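PDB 7ORX: probable benzoylformate decarboxylase from Rhodococcus jostii, which belongs to the thiamine diphosphate-dependent enzymes and binds thiamine diphosphate together with a sodium ion. Local coordinates for residues A219-R231 against L325-P339. Residues are numbered along the deposited sequence; the frame is centred on the assembly and turned at random.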
# COMPACT_ATOMS: atom_id res chain seq x y z
N ALA C 219 28.24 -23.63 2.74
CA ALA C 219 29.44 -23.52 1.87
C ALA C 219 30.69 -23.12 2.67
O ALA C 219 31.67 -22.68 2.05
CB ALA C 219 29.14 -22.50 0.81
N ASN C 220 30.69 -23.28 4.01
CA ASN C 220 31.82 -22.88 4.89
C ASN C 220 33.11 -23.54 4.40
O ASN C 220 34.09 -22.80 4.18
CB ASN C 220 31.48 -23.17 6.35
CG ASN C 220 30.18 -22.53 6.77
OD1 ASN C 220 29.13 -22.89 6.23
ND2 ASN C 220 30.25 -21.59 7.72
N ALA C 221 33.08 -24.85 4.14
CA ALA C 221 34.22 -25.68 3.65
C ALA C 221 34.78 -25.20 2.30
O ALA C 221 36.04 -25.23 2.15
CB ALA C 221 33.79 -27.12 3.52
N ASP C 222 33.92 -24.80 1.36
CA ASP C 222 34.34 -24.38 -0.00
C ASP C 222 34.93 -22.96 0.06
O ASP C 222 35.87 -22.66 -0.67
CB ASP C 222 33.17 -24.49 -1.00
CG ASP C 222 32.70 -25.93 -1.20
OD1 ASP C 222 33.58 -26.78 -1.47
OD2 ASP C 222 31.45 -26.19 -1.16
N ALA C 223 34.38 -22.09 0.89
CA ALA C 223 34.99 -20.79 1.19
C ALA C 223 36.40 -21.03 1.76
O ALA C 223 37.34 -20.32 1.35
CB ALA C 223 34.15 -20.08 2.20
N VAL C 224 36.55 -22.00 2.67
CA VAL C 224 37.86 -22.34 3.27
C VAL C 224 38.79 -22.75 2.14
O VAL C 224 39.91 -22.20 2.07
CB VAL C 224 37.78 -23.43 4.35
CG1 VAL C 224 39.12 -24.11 4.54
CG2 VAL C 224 37.27 -22.88 5.67
N LEU C 225 38.35 -23.67 1.28
CA LEU C 225 39.26 -24.24 0.25
C LEU C 225 39.70 -23.11 -0.68
O LEU C 225 40.87 -23.06 -1.07
CB LEU C 225 38.52 -25.36 -0.46
CG LEU C 225 39.30 -26.00 -1.61
CD1 LEU C 225 40.68 -26.48 -1.18
CD2 LEU C 225 38.49 -27.12 -2.21
N LEU C 226 38.81 -22.18 -0.97
CA LEU C 226 39.08 -21.05 -1.89
C LEU C 226 40.11 -20.10 -1.27
O LEU C 226 41.02 -19.69 -1.98
CB LEU C 226 37.77 -20.32 -2.21
CG LEU C 226 37.91 -19.10 -3.13
CD1 LEU C 226 38.56 -19.50 -4.45
CD2 LEU C 226 36.56 -18.45 -3.39
N ALA C 227 39.95 -19.76 0.02
CA ALA C 227 40.93 -18.96 0.77
C ALA C 227 42.29 -19.68 0.78
O ALA C 227 43.30 -18.97 0.59
CB ALA C 227 40.43 -18.68 2.17
N GLU C 228 42.33 -21.00 1.00
CA GLU C 228 43.59 -21.78 0.94
C GLU C 228 44.23 -21.62 -0.44
O GLU C 228 45.43 -21.30 -0.51
CB GLU C 228 43.39 -23.24 1.35
CG GLU C 228 43.48 -23.42 2.88
CD GLU C 228 42.76 -24.62 3.49
OE1 GLU C 228 42.12 -25.41 2.68
OE2 GLU C 228 42.80 -24.75 4.77
N LYS C 229 43.46 -21.74 -1.52
CA LYS C 229 44.02 -21.74 -2.89
C LYS C 229 44.59 -20.36 -3.23
O LYS C 229 45.61 -20.30 -3.91
CB LYS C 229 42.96 -22.12 -3.93
CG LYS C 229 42.44 -23.53 -3.76
CD LYS C 229 42.47 -24.34 -5.03
CE LYS C 229 42.18 -25.80 -4.80
NZ LYS C 229 41.37 -26.32 -5.93
N LEU C 230 43.92 -19.29 -2.81
CA LEU C 230 44.35 -17.90 -3.11
C LEU C 230 45.28 -17.35 -2.02
O LEU C 230 45.68 -16.20 -2.17
CB LEU C 230 43.11 -17.01 -3.21
CG LEU C 230 42.23 -17.27 -4.43
CD1 LEU C 230 41.01 -16.37 -4.34
CD2 LEU C 230 43.00 -17.02 -5.72
N ARG C 231 45.56 -18.12 -0.97
CA ARG C 231 46.31 -17.63 0.19
C ARG C 231 45.77 -16.25 0.58
O ARG C 231 46.58 -15.33 0.87
CB ARG C 231 47.82 -17.63 -0.12
CG ARG C 231 48.36 -19.04 -0.32
CD ARG C 231 48.22 -19.53 -1.76
NE ARG C 231 49.16 -20.61 -2.03
CZ ARG C 231 48.90 -21.91 -1.98
NH1 ARG C 231 47.68 -22.36 -1.77
NH2 ARG C 231 49.89 -22.75 -2.19
N LEU C 325 30.73 -20.82 -5.18
CA LEU C 325 31.87 -21.03 -4.26
C LEU C 325 32.47 -22.42 -4.47
O LEU C 325 33.71 -22.53 -4.46
CB LEU C 325 31.36 -20.84 -2.83
CG LEU C 325 32.21 -20.02 -1.91
CD1 LEU C 325 32.80 -18.82 -2.61
CD2 LEU C 325 31.34 -19.57 -0.75
N GLU C 326 31.62 -23.44 -4.60
CA GLU C 326 32.03 -24.85 -4.84
C GLU C 326 32.83 -24.88 -6.14
O GLU C 326 33.95 -25.40 -6.12
CB GLU C 326 30.80 -25.77 -4.88
CG GLU C 326 31.13 -27.21 -5.21
CD GLU C 326 29.96 -28.17 -5.46
OE1 GLU C 326 28.80 -27.82 -5.11
OE2 GLU C 326 30.21 -29.28 -6.00
N ILE C 327 32.27 -24.33 -7.21
CA ILE C 327 32.91 -24.31 -8.56
C ILE C 327 34.27 -23.60 -8.44
O ILE C 327 35.28 -24.20 -8.89
CB ILE C 327 31.99 -23.67 -9.63
CG1 ILE C 327 31.08 -24.69 -10.31
CG2 ILE C 327 32.81 -22.92 -10.65
CD1 ILE C 327 29.57 -24.45 -10.11
N LEU C 328 34.30 -22.39 -7.87
CA LEU C 328 35.53 -21.57 -7.88
C LEU C 328 36.59 -22.29 -7.04
O LEU C 328 37.76 -22.31 -7.45
CB LEU C 328 35.25 -20.21 -7.26
CG LEU C 328 34.35 -19.26 -8.01
CD1 LEU C 328 34.14 -18.01 -7.14
CD2 LEU C 328 34.96 -18.90 -9.34
N ALA C 329 36.20 -22.82 -5.89
CA ALA C 329 37.09 -23.49 -4.93
C ALA C 329 37.75 -24.69 -5.61
O ALA C 329 38.93 -24.94 -5.34
CB ALA C 329 36.31 -23.92 -3.71
N ASN C 330 37.03 -25.41 -6.45
CA ASN C 330 37.55 -26.67 -7.04
C ASN C 330 38.34 -26.38 -8.32
O ASN C 330 39.00 -27.32 -8.77
CB ASN C 330 36.45 -27.71 -7.22
CG ASN C 330 36.00 -28.28 -5.88
OD1 ASN C 330 36.81 -28.66 -5.01
ND2 ASN C 330 34.70 -28.31 -5.67
N MET C 331 38.35 -25.15 -8.85
CA MET C 331 38.89 -24.87 -10.21
C MET C 331 39.94 -23.75 -10.26
O MET C 331 40.74 -23.77 -11.24
CB MET C 331 37.76 -24.58 -11.18
CG MET C 331 37.33 -25.80 -11.95
SD MET C 331 36.26 -25.27 -13.37
CE MET C 331 36.05 -26.80 -14.29
N VAL C 332 39.99 -22.82 -9.30
CA VAL C 332 41.12 -21.84 -9.23
C VAL C 332 42.43 -22.58 -8.94
O VAL C 332 42.41 -23.58 -8.20
CB VAL C 332 40.89 -20.70 -8.22
CG1 VAL C 332 39.64 -19.91 -8.54
CG2 VAL C 332 40.87 -21.22 -6.81
N LYS C 333 43.51 -22.12 -9.58
CA LYS C 333 44.89 -22.67 -9.47
C LYS C 333 45.49 -22.15 -8.16
O LYS C 333 45.31 -20.98 -7.82
CB LYS C 333 45.77 -22.24 -10.67
CG LYS C 333 45.50 -22.94 -12.01
CD LYS C 333 45.41 -24.48 -11.93
CE LYS C 333 46.33 -25.19 -10.92
NZ LYS C 333 47.63 -25.64 -11.48
N PRO C 334 46.18 -23.00 -7.37
CA PRO C 334 46.99 -22.50 -6.25
C PRO C 334 47.87 -21.33 -6.73
O PRO C 334 48.43 -21.45 -7.80
CB PRO C 334 47.79 -23.73 -5.80
CG PRO C 334 46.91 -24.90 -6.19
CD PRO C 334 46.23 -24.47 -7.47
N SER C 335 47.92 -20.22 -5.98
CA SER C 335 48.64 -18.98 -6.35
C SER C 335 50.11 -18.99 -5.86
O SER C 335 50.51 -19.80 -4.91
CB SER C 335 47.94 -17.77 -5.80
OG SER C 335 46.57 -17.72 -6.14
N ASP C 336 50.89 -18.09 -6.47
CA ASP C 336 52.29 -17.76 -6.11
C ASP C 336 52.26 -16.71 -4.98
O ASP C 336 52.64 -15.51 -5.17
CB ASP C 336 53.09 -17.37 -7.36
CG ASP C 336 54.57 -17.62 -7.22
OD1 ASP C 336 55.00 -18.28 -6.24
OD2 ASP C 336 55.31 -17.12 -8.09
N ARG C 337 51.82 -17.19 -3.82
CA ARG C 337 51.91 -16.59 -2.47
C ARG C 337 52.22 -17.69 -1.45
O ARG C 337 51.76 -18.80 -1.68
CB ARG C 337 50.54 -15.99 -2.16
CG ARG C 337 50.51 -14.47 -2.23
CD ARG C 337 49.80 -13.88 -3.41
NE ARG C 337 48.44 -14.39 -3.51
CZ ARG C 337 47.64 -14.14 -4.52
NH1 ARG C 337 48.05 -13.34 -5.49
NH2 ARG C 337 46.42 -14.65 -4.51
N SER C 338 52.91 -17.38 -0.33
CA SER C 338 53.14 -18.35 0.77
C SER C 338 51.83 -18.57 1.51
O SER C 338 51.09 -17.62 1.72
CB SER C 338 54.24 -17.93 1.72
OG SER C 338 55.44 -17.60 1.04
N PRO C 339 51.50 -19.82 1.91
CA PRO C 339 50.35 -20.09 2.77
C PRO C 339 50.40 -19.22 4.02
O PRO C 339 51.46 -19.05 4.50
CB PRO C 339 50.50 -21.57 3.17
CG PRO C 339 51.30 -22.18 2.04
CD PRO C 339 52.20 -21.06 1.53
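K229 crosses to the carbonyl of A329, and R337 crosses back to that of L230. K229 NZ donates to A329 O at 2.9 Å, approaching in the carbonyl plane; the chain gets there by bending at chi2 and again at chi4, and on the way its CB lies 3.7 Å from V332 CG2. R337 NH2 meets L230 O at 2.9 Å in a nearly straight bond (174° at the hydrogen), with the oxygen in the guanidinium plane. In return, R231 NE donates to R337 O at 3.2 Å, a more bent bond, while P334 CB lies over one face of the R231 guanidinium. A main-chain bond from S335 N to K229 O (3.1 Å) joins the extended residues 332-335 to the end of helix 220-230. K229 O and L230 O thus each accept a bond from the passing chain.

Closer to the start of that helix the contact turns apolar. Helices 220-230 and 325-331 run roughly parallel at 34°, their axes 8.3 Å apart, a spacing consistent with the small A329 at the interface, whose CB faces D222 O and L226 N. In L226, CG stands anti to the backbone nitrogen (chi1 179°), and chi2 then splits the methyls, CD1 to V332 CG2 and CD2 to L325 CD1.

In the second shell, R231 has positive phi in a Schellman motif, and its NH1 returns to E228 O, which R231 N approaches from the opposite carbonyl face; the NH1 bond gives the guanidinium a second anchor. R337 NH1 also bonds A203 O. Both helices belong to the Rossmann-like central domain: L226 and A223 pack on strand 206-210 of its parallel sheet, and L328 lies against helix 190-202, consistent with the pair forming part of a helical layer on that sheet.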